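PDB 5UUJ: AlkZ from Streptomyces sahachiroi, which belongs to the AlkZ-like family of DNA glycosylases, proteins related to helix-turn-helix folds and built mainly of helices with a few small beta sheets. Local coordinates for residues A128-L131 with V135-R138; D250-V255 with K261-T266; S308-A313 with S318-K323; A359-A364 with S368-R373. All coordinates share one frame; numbering follows the deposited sequence.

Overall arrangement
Going from the N terminus, the four contacts follow one another in series; none nests in or crosses another, and each closes a short loop. Interaction 1 brings the chain from helix 117-130 to strand 136-137, on the opposite side of the chain's centre from interactions 2 and 3. Interaction 2 is the hairpin of strands 252-257 and 260-265, its centre about 43 Å from that of interaction 1. Interactions 3 and 4 share the five-stranded sheet: 308-313 leads to strand 320-323, and helix 351-365 leads to the outermost strand 372-374. These two lie nearest each other, about 8 Å between nearest atoms, yet do not touch.

Interaction 1 (A128-L131 with V135-R138); sequences AGIL and VLTR
Ile130, on helix 117-130, is the first residue of 128-131 to meet the other segment, and it does so with its short branch. Its CG2 methyl lies 3.6 Å from CD1 of Leu136, and the two side chains run at about a right angle to each other. The torsion explains the choice of branch: with chi1 at -68° CG2 is trans to the backbone N and is carried to the Leu136 side, while CG1 takes the longer arm another way. Beyond this contact Ile130 packs on Leu141, Arg144 and Leu145 of helix 138-146.

One residue on, Leu131 adds the second touch. Its bond from CA to CB does not aim at 135-138, but the extended side chain brings CD2 within 4.0 Å of the same Leu136 CD1. A single methyl of Leu136 is therefore approached by two methyls of consecutive residues. Leu131 also reaches Leu141, Leu175 and Phe187, and its backbone bonds to Leu189, just as that of Leu136 bonds to Phe187.

The order of elements is consistent with a winged helix. Helix 117-130 leads into the short edge strand 136-137, Thr137 caps the next helix, 138-146, by accepting from Glu140 N, and after helix 162-172 strands 176-177 and 186-188 complete the antiparallel sheet.

Across the two segments the contact is made of methyl groups alone. It depends on close fit and exclusion of water rather than on direction, and what fixes the two backbones relative to each other is probably their shared bonding to the chain at 186-189.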
loop_
_atom_site.group_PDB
_atom_site.type_symbol
_atom_site.label_atom_id
_atom_site.label_comp_id
_atom_site.label_asym_id
_atom_site.label_seq_id
_atom_site.Cartn_x
_atom_site.Cartn_y
_atom_site.Cartn_z
ATOM N N ALA A 128 -2.009 15.782 19.175
ATOM C CA ALA A 128 -1.926 16.823 18.158
ATOM C C ALA A 128 -1.206 18.054 18.702
ATOM O O ALA A 128 -0.413 18.681 18.000
ATOM C CB ALA A 128 -3.315 17.196 17.661
ATOM N N GLY A 129 -1.481 18.392 19.960
ATOM C CA GLY A 129 -0.864 19.547 20.591
ATOM C C GLY A 129 0.597 19.317 20.933
ATOM O O GLY A 129 1.438 20.198 20.749
ATOM N N ILE A 130 0.900 18.123 21.426
ATOM C CA ILE A 130 2.260 17.778 21.818
ATOM C C ILE A 130 3.194 17.742 20.609
ATOM O O ILE A 130 4.336 18.194 20.691
ATOM C CB ILE A 130 2.287 16.416 22.548
ATOM C CG1 ILE A 130 1.588 16.540 23.906
ATOM C CG2 ILE A 130 3.717 15.921 22.762
ATOM C CD1 ILE A 130 1.174 15.212 24.508
ATOM N N LEU A 131 2.705 17.222 19.487
ATOM C CA LEU A 131 3.554 16.988 18.320
ATOM C C LEU A 131 3.590 18.159 17.333
ATOM O O LEU A 131 4.292 18.099 16.327
ATOM C CB LEU A 131 3.093 15.728 17.586
ATOM C CG LEU A 131 3.226 14.405 18.343
ATOM C CD1 LEU A 131 2.820 13.257 17.437
ATOM C CD2 LEU A 131 4.639 14.193 18.872
ATOM N N VAL A 135 9.216 16.805 17.380
ATOM C CA VAL A 135 9.546 15.440 16.989
ATOM C C VAL A 135 9.928 14.619 18.221
ATOM O O VAL A 135 10.861 14.972 18.941
ATOM C CB VAL A 135 10.704 15.422 15.967
ATOM C CG1 VAL A 135 11.032 13.998 15.544
ATOM C CG2 VAL A 135 10.348 16.262 14.752
ATOM N N LEU A 136 9.205 13.526 18.455
ATOM C CA LEU A 136 9.410 12.698 19.643
ATOM C C LEU A 136 9.428 11.214 19.311
ATOM O O LEU A 136 8.712 10.757 18.419
ATOM C CB LEU A 136 8.312 12.957 20.679
ATOM C CG LEU A 136 8.151 14.374 21.225
ATOM C CD1 LEU A 136 6.928 14.440 22.127
ATOM C CD2 LEU A 136 9.392 14.815 21.978
ATOM N N THR A 137 10.242 10.462 20.043
ATOM C CA THR A 137 10.192 9.008 19.979
ATOM C C THR A 137 8.892 8.532 20.619
ATOM O O THR A 137 8.156 9.330 21.202
ATOM C CB THR A 137 11.389 8.357 20.700
ATOM O OG1 THR A 137 11.324 8.650 22.100
ATOM C CG2 THR A 137 12.705 8.873 20.140
ATOM N N ARG A 138 8.605 7.240 20.508
ATOM C CA ARG A 138 7.428 6.669 21.152
ATOM C C ARG A 138 7.480 6.904 22.657
ATOM O O ARG A 138 6.525 7.403 23.251
ATOM C CB ARG A 138 7.322 5.174 20.857
ATOM C CG ARG A 138 6.231 4.455 21.644
ATOM C CD ARG A 138 6.221 2.965 21.337
ATOM N NE ARG A 138 7.521 2.349 21.610
ATOM C CZ ARG A 138 7.874 1.797 22.768
ATOM N NH1 ARG A 138 7.028 1.760 23.791
ATOM N NH2 ARG A 138 9.084 1.272 22.904
#

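Interaction 2 (D250-V255 with K261-T266); sequences DELTEV and KAFVLT
Thr266 follows the end of strand 260-265, beside the start of strand 252-257, and its side chain can be followed outward from CB. That CB rests 3.4 Å from Asp250 O and as far from the hydroxyl of Thr253. The methyl CG2 branches off and stays a little farther from both. OG1, at the tip, does the bonding: it donates to Asp250 O at 2.7 Å, from above the carbonyl plane, and accepts from Thr253 OG1 at 2.8 Å. A chi1 of -58° sets OG1 beside its own backbone N, and that N makes a nearly straight bond (178°) to Glu251 O, so one threonine ties down the start of 250-255 through both backbone and side chain.

From here the strands form an antiparallel beta hairpin, 252-257 with 260-265, with strand 6-7 running parallel to 252-257 on its other side. Thr253 with Val264, and Val255 with Ala262, are its hydrogen-bonded pairs; the bonds from Thr253 N to Val264 O and from Val255 N to Ala262 O are both 2.7 Å.

On the face bearing Thr253 and Val255, Val255 CG2 presses on Val264 CG1 at 3.3 Å, tighter than ordinary methyl contact. The other face carries Glu254 and Phe263, and Leu252 CD1 lies over one side of the Phe263 ring, 4.2 Å from CG, while Thr253 O approaches the ring edge. Leu252 CD2 meets Leu265 CD2 at 3.8 Å, and Leu216 of helix 204-219 touches both leucines.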
loop_
_atom_site.group_PDB
_atom_site.type_symbol
_atom_site.label_atom_id
_atom_site.label_comp_id
_atom_site.label_asym_id
_atom_site.label_seq_id
_atom_site.Cartn_x
_atom_site.Cartn_y
_atom_site.Cartn_z
ATOM N N ASP A 250 -21.824 7.701 -14.430
ATOM C CA ASP A 250 -21.153 7.300 -15.663
ATOM C C ASP A 250 -19.666 7.664 -15.666
ATOM O O ASP A 250 -19.000 7.554 -16.695
ATOM C CB ASP A 250 -21.857 7.919 -16.884
ATOM C CG ASP A 250 -22.030 9.424 -16.772
ATOM O OD1 ASP A 250 -21.240 10.074 -16.057
ATOM O OD2 ASP A 250 -22.966 9.957 -17.410
ATOM N N GLU A 251 -19.146 8.096 -14.520
ATOM C CA GLU A 251 -17.700 8.191 -14.332
ATOM C C GLU A 251 -17.102 6.787 -14.293
ATOM O O GLU A 251 -15.899 6.606 -14.487
ATOM C CB GLU A 251 -17.352 8.945 -13.046
ATOM C CG GLU A 251 -16.832 10.353 -13.258
ATOM C CD GLU A 251 -16.997 11.215 -12.020
ATOM O OE1 GLU A 251 -16.857 10.678 -10.901
ATOM O OE2 GLU A 251 -17.278 12.424 -12.164
ATOM N N LEU A 252 -17.955 5.800 -14.025
ATOM C CA LEU A 252 -17.558 4.395 -14.032
ATOM C C LEU A 252 -18.180 3.673 -15.219
ATOM O O LEU A 252 -19.255 4.044 -15.685
ATOM C CB LEU A 252 -17.980 3.694 -12.737
ATOM C CG LEU A 252 -17.488 4.275 -11.412
ATOM C CD1 LEU A 252 -18.016 3.444 -10.251
ATOM C CD2 LEU A 252 -15.974 4.342 -11.373
ATOM N N THR A 253 -17.496 2.634 -15.688
ATOM C CA THR A 253 -18.006 1.764 -16.738
ATOM C C THR A 253 -17.950 0.330 -16.239
ATOM O O THR A 253 -16.970 -0.073 -15.609
ATOM C CB THR A 253 -17.191 1.903 -18.048
ATOM O OG1 THR A 253 -17.414 3.198 -18.618
ATOM C CG2 THR A 253 -17.587 0.839 -19.065
ATOM N N GLU A 254 -19.001 -0.435 -16.507
ATOM C CA GLU A 254 -19.035 -1.835 -16.107
ATOM C C GLU A 254 -18.349 -2.697 -17.159
ATOM O O GLU A 254 -18.656 -2.603 -18.349
ATOM C CB GLU A 254 -20.471 -2.311 -15.885
ATOM C CG GLU A 254 -20.551 -3.746 -15.378
ATOM C CD GLU A 254 -21.966 -4.181 -15.050
ATOM O OE1 GLU A 254 -22.763 -4.377 -15.992
ATOM O OE2 GLU A 254 -22.281 -4.330 -13.849
ATOM N N VAL A 255 -17.421 -3.532 -16.703
ATOM C CA VAL A 255 -16.656 -4.412 -17.580
ATOM C C VAL A 255 -16.907 -5.876 -17.230
ATOM O O VAL A 255 -16.822 -6.271 -16.068
ATOM C CB VAL A 255 -15.135 -4.137 -17.481
ATOM C CG1 VAL A 255 -14.388 -4.870 -18.590
ATOM C CG2 VAL A 255 -14.849 -2.646 -17.547
ATOM N N LYS A 261 -18.173 -9.247 -13.486
ATOM C CA LYS A 261 -18.621 -7.871 -13.637
ATOM C C LYS A 261 -17.840 -6.989 -12.674
ATOM O O LYS A 261 -17.843 -7.222 -11.466
ATOM C CB LYS A 261 -20.122 -7.752 -13.379
ATOM C CG LYS A 261 -20.981 -8.619 -14.286
ATOM C CD LYS A 261 -20.819 -8.239 -15.756
ATOM C CE LYS A 261 -21.762 -9.035 -16.652
ATOM N NZ LYS A 261 -23.194 -8.799 -16.312
ATOM N N ALA A 262 -17.160 -5.988 -13.222
ATOM C CA ALA A 262 -16.325 -5.093 -12.433
ATOM C C ALA A 262 -16.408 -3.672 -12.976
ATOM O O ALA A 262 -16.890 -3.454 -14.086
ATOM C CB ALA A 262 -14.887 -5.577 -12.433
ATOM N N PHE A 263 -15.935 -2.714 -12.185
ATOM C CA PHE A 263 -15.962 -1.307 -12.573
ATOM C C PHE A 263 -14.588 -0.813 -13.011
ATOM O O PHE A 263 -13.586 -1.063 -12.343
ATOM C CB PHE A 263 -16.462 -0.436 -11.414
ATOM C CG PHE A 263 -17.888 -0.701 -11.019
ATOM C CD1 PHE A 263 -18.932 -0.374 -11.871
ATOM C CD2 PHE A 263 -18.185 -1.258 -9.786
ATOM C CE1 PHE A 263 -20.243 -0.609 -11.506
ATOM C CE2 PHE A 263 -19.497 -1.494 -9.414
ATOM C CZ PHE A 263 -20.526 -1.171 -10.274
ATOM N N VAL A 264 -14.552 -0.109 -14.137
ATOM C CA VAL A 264 -13.362 0.622 -14.555
ATOM C C VAL A 264 -13.754 2.086 -14.741
ATOM O O VAL A 264 -14.919 2.385 -14.997
ATOM C CB VAL A 264 -12.759 0.052 -15.864
ATOM C CG1 VAL A 264 -13.628 0.398 -17.078
ATOM C CG2 VAL A 264 -11.340 0.561 -16.063
ATOM N N LEU A 265 -12.801 3.000 -14.587
ATOM C CA LEU A 265 -13.068 4.402 -14.896
ATOM C C LEU A 265 -13.385 4.536 -16.380
ATOM O O LEU A 265 -12.690 3.972 -17.226
ATOM C CB LEU A 265 -11.882 5.296 -14.526
ATOM C CG LEU A 265 -11.555 5.414 -13.035
ATOM C CD1 LEU A 265 -10.250 6.167 -12.839
ATOM C CD2 LEU A 265 -12.684 6.103 -12.281
ATOM N N THR A 266 -14.442 5.278 -16.689
ATOM C CA THR A 266 -14.870 5.463 -18.069
ATOM C C THR A 266 -13.762 6.101 -18.905
ATOM O O THR A 266 -13.624 5.805 -20.091
ATOM C CB THR A 266 -16.142 6.328 -18.140
ATOM O OG1 THR A 266 -17.178 5.708 -17.368
ATOM C CG2 THR A 266 -16.618 6.500 -19.587
#

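Interaction 3 (S308-A313 with S318-K323)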
loop_
_atom_site.group_PDB
_atom_site.type_symbol
_atom_site.label_atom_id
_atom_site.label_comp_id
_atom_site.label_asym_id
_atom_site.label_seq_id
_atom_site.Cartn_x
_atom_site.Cartn_y
_atom_site.Cartn_z
ATOM N N SER A 308 -0.370 -20.408 -0.447
ATOM C CA SER A 308 0.410 -20.548 0.779
ATOM C C SER A 308 1.907 -20.378 0.528
ATOM O O SER A 308 2.665 -20.103 1.455
ATOM C CB SER A 308 0.146 -21.908 1.426
ATOM O OG SER A 308 0.574 -22.962 0.585
ATOM N N ALA A 309 2.331 -20.539 -0.721
ATOM C CA ALA A 309 3.732 -20.340 -1.080
ATOM C C ALA A 309 4.076 -18.851 -1.162
ATOM O O ALA A 309 5.236 -18.465 -1.016
ATOM C CB ALA A 309 4.042 -21.022 -2.396
ATOM N N VAL A 310 3.060 -18.024 -1.392
ATOM C CA VAL A 310 3.246 -16.580 -1.511
ATOM C C VAL A 310 2.912 -15.872 -0.201
ATOM O O VAL A 310 3.742 -15.151 0.353
ATOM C CB VAL A 310 2.372 -15.995 -2.639
ATOM C CG1 VAL A 310 2.592 -14.490 -2.770
ATOM C CG2 VAL A 310 2.677 -16.684 -3.962
ATOM N N SER A 311 1.689 -16.081 0.279
ATOM C CA SER A 311 1.214 -15.458 1.511
ATOM C C SER A 311 1.358 -16.434 2.675
ATOM O O SER A 311 0.571 -17.370 2.807
ATOM C CB SER A 311 -0.245 -15.012 1.354
ATOM O OG SER A 311 -0.730 -14.403 2.538
ATOM N N ARG A 312 2.373 -16.213 3.508
ATOM C CA ARG A 312 2.704 -17.132 4.596
ATOM C C ARG A 312 2.386 -16.530 5.972
ATOM O O ARG A 312 1.703 -15.511 6.065
ATOM C CB ARG A 312 4.185 -17.534 4.499
ATOM C CG ARG A 312 4.463 -18.544 3.389
ATOM C CD ARG A 312 5.906 -19.024 3.399
ATOM N NE ARG A 312 6.007 -20.433 3.014
ATOM C CZ ARG A 312 6.409 -20.881 1.824
ATOM N NH1 ARG A 312 6.774 -20.041 0.861
ATOM N NH2 ARG A 312 6.452 -22.188 1.600
ATOM N N ALA A 313 2.868 -17.176 7.032
ATOM C CA ALA A 313 2.532 -16.789 8.402
ATOM C C ALA A 313 3.071 -15.409 8.773
ATOM O O ALA A 313 4.042 -14.925 8.184
ATOM C CB ALA A 313 3.055 -17.830 9.379
ATOM N N SER A 318 5.664 -12.976 -0.185
ATOM C CA SER A 318 6.931 -13.263 -0.850
ATOM C C SER A 318 7.128 -12.440 -2.117
ATOM O O SER A 318 6.159 -11.975 -2.718
ATOM C CB SER A 318 7.024 -14.748 -1.210
ATOM O OG SER A 318 6.828 -15.570 -0.074
ATOM N N PRO A 319 8.393 -12.258 -2.530
ATOM C CA PRO A 319 8.634 -11.767 -3.889
ATOM C C PRO A 319 8.068 -12.764 -4.889
ATOM O O PRO A 319 8.099 -13.962 -4.605
ATOM C CB PRO A 319 10.164 -11.679 -3.977
ATOM C CG PRO A 319 10.636 -11.631 -2.553
ATOM C CD PRO A 319 9.645 -12.439 -1.773
ATOM N N VAL A 320 7.558 -12.293 -6.023
ATOM C CA VAL A 320 6.875 -13.176 -6.960
ATOM C C VAL A 320 7.404 -13.059 -8.379
ATOM O O VAL A 320 7.895 -12.008 -8.803
ATOM C CB VAL A 320 5.353 -12.905 -6.983
ATOM C CG1 VAL A 320 4.712 -13.376 -5.686
ATOM C CG2 VAL A 320 5.065 -11.427 -7.230
ATOM N N VAL A 321 7.308 -14.174 -9.094
ATOM C CA VAL A 321 7.556 -14.220 -10.523
ATOM C C VAL A 321 6.225 -14.060 -11.238
ATOM O O VAL A 321 5.332 -14.897 -11.091
ATOM C CB VAL A 321 8.212 -15.546 -10.948
ATOM C CG1 VAL A 321 8.592 -15.512 -12.426
ATOM C CG2 VAL A 321 9.424 -15.839 -10.084
ATOM N N VAL A 322 6.087 -12.982 -12.000
ATOM C CA VAL A 322 4.875 -12.743 -12.772
ATOM C C VAL A 322 5.124 -13.052 -14.246
ATOM O O VAL A 322 6.029 -12.488 -14.862
ATOM C CB VAL A 322 4.385 -11.293 -12.617
ATOM C CG1 VAL A 322 3.065 -11.097 -13.344
ATOM C CG2 VAL A 322 4.225 -10.942 -11.146
ATOM N N LYS A 323 4.324 -13.962 -14.796
ATOM C CA LYS A 323 4.392 -14.311 -16.212
ATOM C C LYS A 323 3.033 -14.101 -16.868
ATOM O O LYS A 323 2.036 -14.690 -16.452
ATOM C CB LYS A 323 4.850 -15.759 -16.401
ATOM C CG LYS A 323 4.870 -16.204 -17.862
ATOM C CD LYS A 323 5.633 -17.502 -18.054
ATOM C CE LYS A 323 5.742 -17.871 -19.530
ATOM N NZ LYS A 323 4.414 -18.156 -20.146
#
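Two hydrogen bonds, both from Ser318, converge on the carbonyl oxygen of Val310. The backbone N of Ser318 gives one, 3.0 Å to Val310 O with 161° at the hydrogen. The hydroxyl adds the second, Ser318 OG to Val310 O at 3.1 Å. The two donors come to the oxygen from opposite faces of its carbonyl plane. What brings the hydroxyl there is chi1 of -55°, which folds OG back beside the backbone N of its own residue. The same hydroxyl has a weak bond to Trp316 NE1, and it passes 3.4 Å from Ala309 O, a contact only.

Fold and topology show what is being joined. The short helix 307-310 gives way to a loop that returns to strand 320-323, which lies between strands 281-284 and 326-334 in a five-stranded sheet; the doubly held carbonyl pins the loop shortly before that strand begins.

Apolar packing supplies the rest. Val310 CG1 lies 3.8 Å from Val320 CG1, the two side chains crossing at about a right angle. In Val310 a chi1 of -179° swings that methyl over beside the carbonyl carbon, toward the valine of the strand. Leu291 of helix 289-292 touches both valines; Leu302 and Phe343 pack further against Val310, Leu284 and Val327 against Val320.

Interaction 4 (A359-A364 with S368-R373)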
loop_
_atom_site.group_PDB
_atom_site.type_symbol
_atom_site.label_atom_id
_atom_site.label_comp_id
_atom_site.label_asym_id
_atom_site.label_seq_id
_atom_site.Cartn_x
_atom_site.Cartn_y
_atom_site.Cartn_z
ATOM N N ALA A 359 19.136 -8.781 -13.708
ATOM C CA ALA A 359 20.030 -7.638 -13.865
ATOM C C ALA A 359 19.340 -6.348 -13.435
ATOM O O ALA A 359 19.974 -5.443 -12.889
ATOM C CB ALA A 359 20.499 -7.530 -15.299
ATOM N N HIS A 360 18.039 -6.273 -13.694
ATOM C CA HIS A 360 17.231 -5.134 -13.279
ATOM C C HIS A 360 17.098 -5.118 -11.755
ATOM O O HIS A 360 17.214 -4.067 -11.122
ATOM C CB HIS A 360 15.855 -5.195 -13.946
ATOM C CG HIS A 360 15.027 -3.962 -13.751
ATOM N ND1 HIS A 360 15.355 -2.750 -14.311
ATOM C CD2 HIS A 360 13.872 -3.768 -13.068
ATOM C CE1 HIS A 360 14.439 -1.852 -13.979
ATOM N NE2 HIS A 360 13.533 -2.446 -13.227
ATOM N N VAL A 361 16.868 -6.291 -11.173
ATOM C CA VAL A 361 16.773 -6.432 -9.725
ATOM C C VAL A 361 18.119 -6.139 -9.069
ATOM O O VAL A 361 18.177 -5.553 -7.989
ATOM C CB VAL A 361 16.295 -7.849 -9.328
ATOM C CG1 VAL A 361 16.403 -8.072 -7.819
ATOM C CG2 VAL A 361 14.861 -8.069 -9.785
ATOM N N ALA A 362 19.200 -6.552 -9.726
ATOM C CA ALA A 362 20.542 -6.317 -9.207
ATOM C C ALA A 362 20.802 -4.822 -9.060
ATOM O O ALA A 362 21.296 -4.365 -8.029
ATOM C CB ALA A 362 21.585 -6.950 -10.117
ATOM N N ARG A 363 20.460 -4.064 -10.097
ATOM C CA ARG A 363 20.648 -2.619 -10.086
ATOM C C ARG A 363 19.771 -1.975 -9.014
ATOM O O ARG A 363 20.192 -1.040 -8.332
ATOM C CB ARG A 363 20.331 -2.034 -11.463
ATOM C CG ARG A 363 20.666 -0.555 -11.630
ATOM C CD ARG A 363 22.171 -0.293 -11.665
ATOM N NE ARG A 363 22.764 -0.244 -10.330
ATOM C CZ ARG A 363 22.749 0.824 -9.534
ATOM N NH1 ARG A 363 22.162 1.949 -9.925
ATOM N NH2 ARG A 363 23.318 0.767 -8.336
ATOM N N ALA A 364 18.554 -2.492 -8.865
ATOM C CA ALA A 364 17.625 -1.990 -7.857
ATOM C C ALA A 364 18.074 -2.353 -6.443
ATOM O O ALA A 364 17.599 -1.764 -5.474
ATOM C CB ALA A 364 16.226 -2.526 -8.114
ATOM N N SER A 368 26.258 -5.375 -8.434
ATOM C CA SER A 368 26.675 -5.440 -9.830
ATOM C C SER A 368 26.036 -6.596 -10.591
ATOM O O SER A 368 25.734 -6.470 -11.779
ATOM C CB SER A 368 28.197 -5.556 -9.912
ATOM O OG SER A 368 28.605 -5.928 -11.215
ATOM N N ARG A 369 25.833 -7.721 -9.913
ATOM C CA ARG A 369 25.341 -8.922 -10.575
ATOM C C ARG A 369 24.563 -9.820 -9.627
ATOM O O ARG A 369 24.868 -9.907 -8.438
ATOM C CB ARG A 369 26.507 -9.715 -11.177
ATOM C CG ARG A 369 26.246 -10.229 -12.586
ATOM C CD ARG A 369 27.064 -11.478 -12.905
ATOM N NE ARG A 369 28.446 -11.388 -12.436
ATOM C CZ ARG A 369 29.428 -10.764 -13.083
ATOM N NH1 ARG A 369 29.190 -10.151 -14.237
ATOM N NH2 ARG A 369 30.653 -10.748 -12.570
ATOM N N LEU A 370 23.553 -10.486 -10.176
ATOM C CA LEU A 370 22.817 -11.514 -9.457
ATOM C C LEU A 370 22.693 -12.756 -10.332
ATOM O O LEU A 370 21.773 -12.850 -11.144
ATOM C CB LEU A 370 21.428 -11.013 -9.047
ATOM C CG LEU A 370 21.329 -10.021 -7.882
ATOM C CD1 LEU A 370 19.878 -9.612 -7.675
ATOM C CD2 LEU A 370 21.902 -10.592 -6.589
ATOM N N PRO A 371 23.631 -13.706 -10.186
ATOM C CA PRO A 371 23.497 -14.978 -10.902
ATOM C C PRO A 371 22.159 -15.643 -10.599
ATOM O O PRO A 371 21.661 -15.524 -9.479
ATOM C CB PRO A 371 24.669 -15.810 -10.370
ATOM C CG PRO A 371 25.669 -14.808 -9.908
ATOM C CD PRO A 371 24.876 -13.642 -9.399
ATOM N N VAL A 372 21.590 -16.319 -11.592
ATOM C CA VAL A 372 20.276 -16.939 -11.459
ATOM C C VAL A 372 20.380 -18.446 -11.247
ATOM O O VAL A 372 21.189 -19.124 -11.883
ATOM C CB VAL A 372 19.403 -16.675 -12.708
ATOM C CG1 VAL A 372 18.062 -17.408 -12.605
ATOM C CG2 VAL A 372 19.177 -15.189 -12.891
ATOM N N ARG A 373 19.550 -18.953 -10.343
ATOM C CA ARG A 373 19.334 -20.386 -10.193
ATOM C C ARG A 373 17.834 -20.643 -10.174
ATOM O O ARG A 373 17.110 -20.047 -9.378
ATOM C CB ARG A 373 19.990 -20.924 -8.915
ATOM C CG ARG A 373 21.512 -20.894 -8.943
ATOM C CD ARG A 373 22.132 -21.776 -7.868
ATOM N NE ARG A 373 21.916 -21.260 -6.515
ATOM C CZ ARG A 373 21.058 -21.764 -5.627
ATOM N NH1 ARG A 373 20.306 -22.819 -5.922
ATOM N NH2 ARG A 373 20.955 -21.210 -4.426
#
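Ala364 N bonds to His360 O at 3.1 Å, the shortest polar bond within the two segments, and this helical bond spans the turn whose residues Val361 and Ala362 receive Leu370. Arg363 N to Ala359 O repeats the pattern one residue earlier. Between the segments themselves the contact is apolar.

Leu370 points at the helix and is the side chain that carries the contact. Its CD1 comes down on the backbone of Ala362, 3.7 Å from CA and equally close to the amide N, while its CG lies 3.8 Å from Ala362 CB. The small methyl of Ala362 probably lets the leucine settle this near to the helix surface. CD1 also meets Val361 CG1 at 3.8 Å, those side chains standing at about a right angle; Val361 presents this methyl because chi1 of 171° turns it away from its own N and onto the leucine's side. Ala362 CB further lies 4.2 Å from Arg369 C, so the chain passes close over the alanine before Leu370 turns inward.

Neighbouring parts extend the interface. Val361 packs on Leu338 and Leu283 of the sheet, and Val372 touches Val354, Glu355 and Ala358 earlier on the helix. Arg373 forms a salt bridge with Glu337, across to the neighbouring strand.

All this belongs to a beta-alpha-beta crossover: strand 337-342, helix 351-365 packed on the sheet, then strand 372-374 running parallel beside the first.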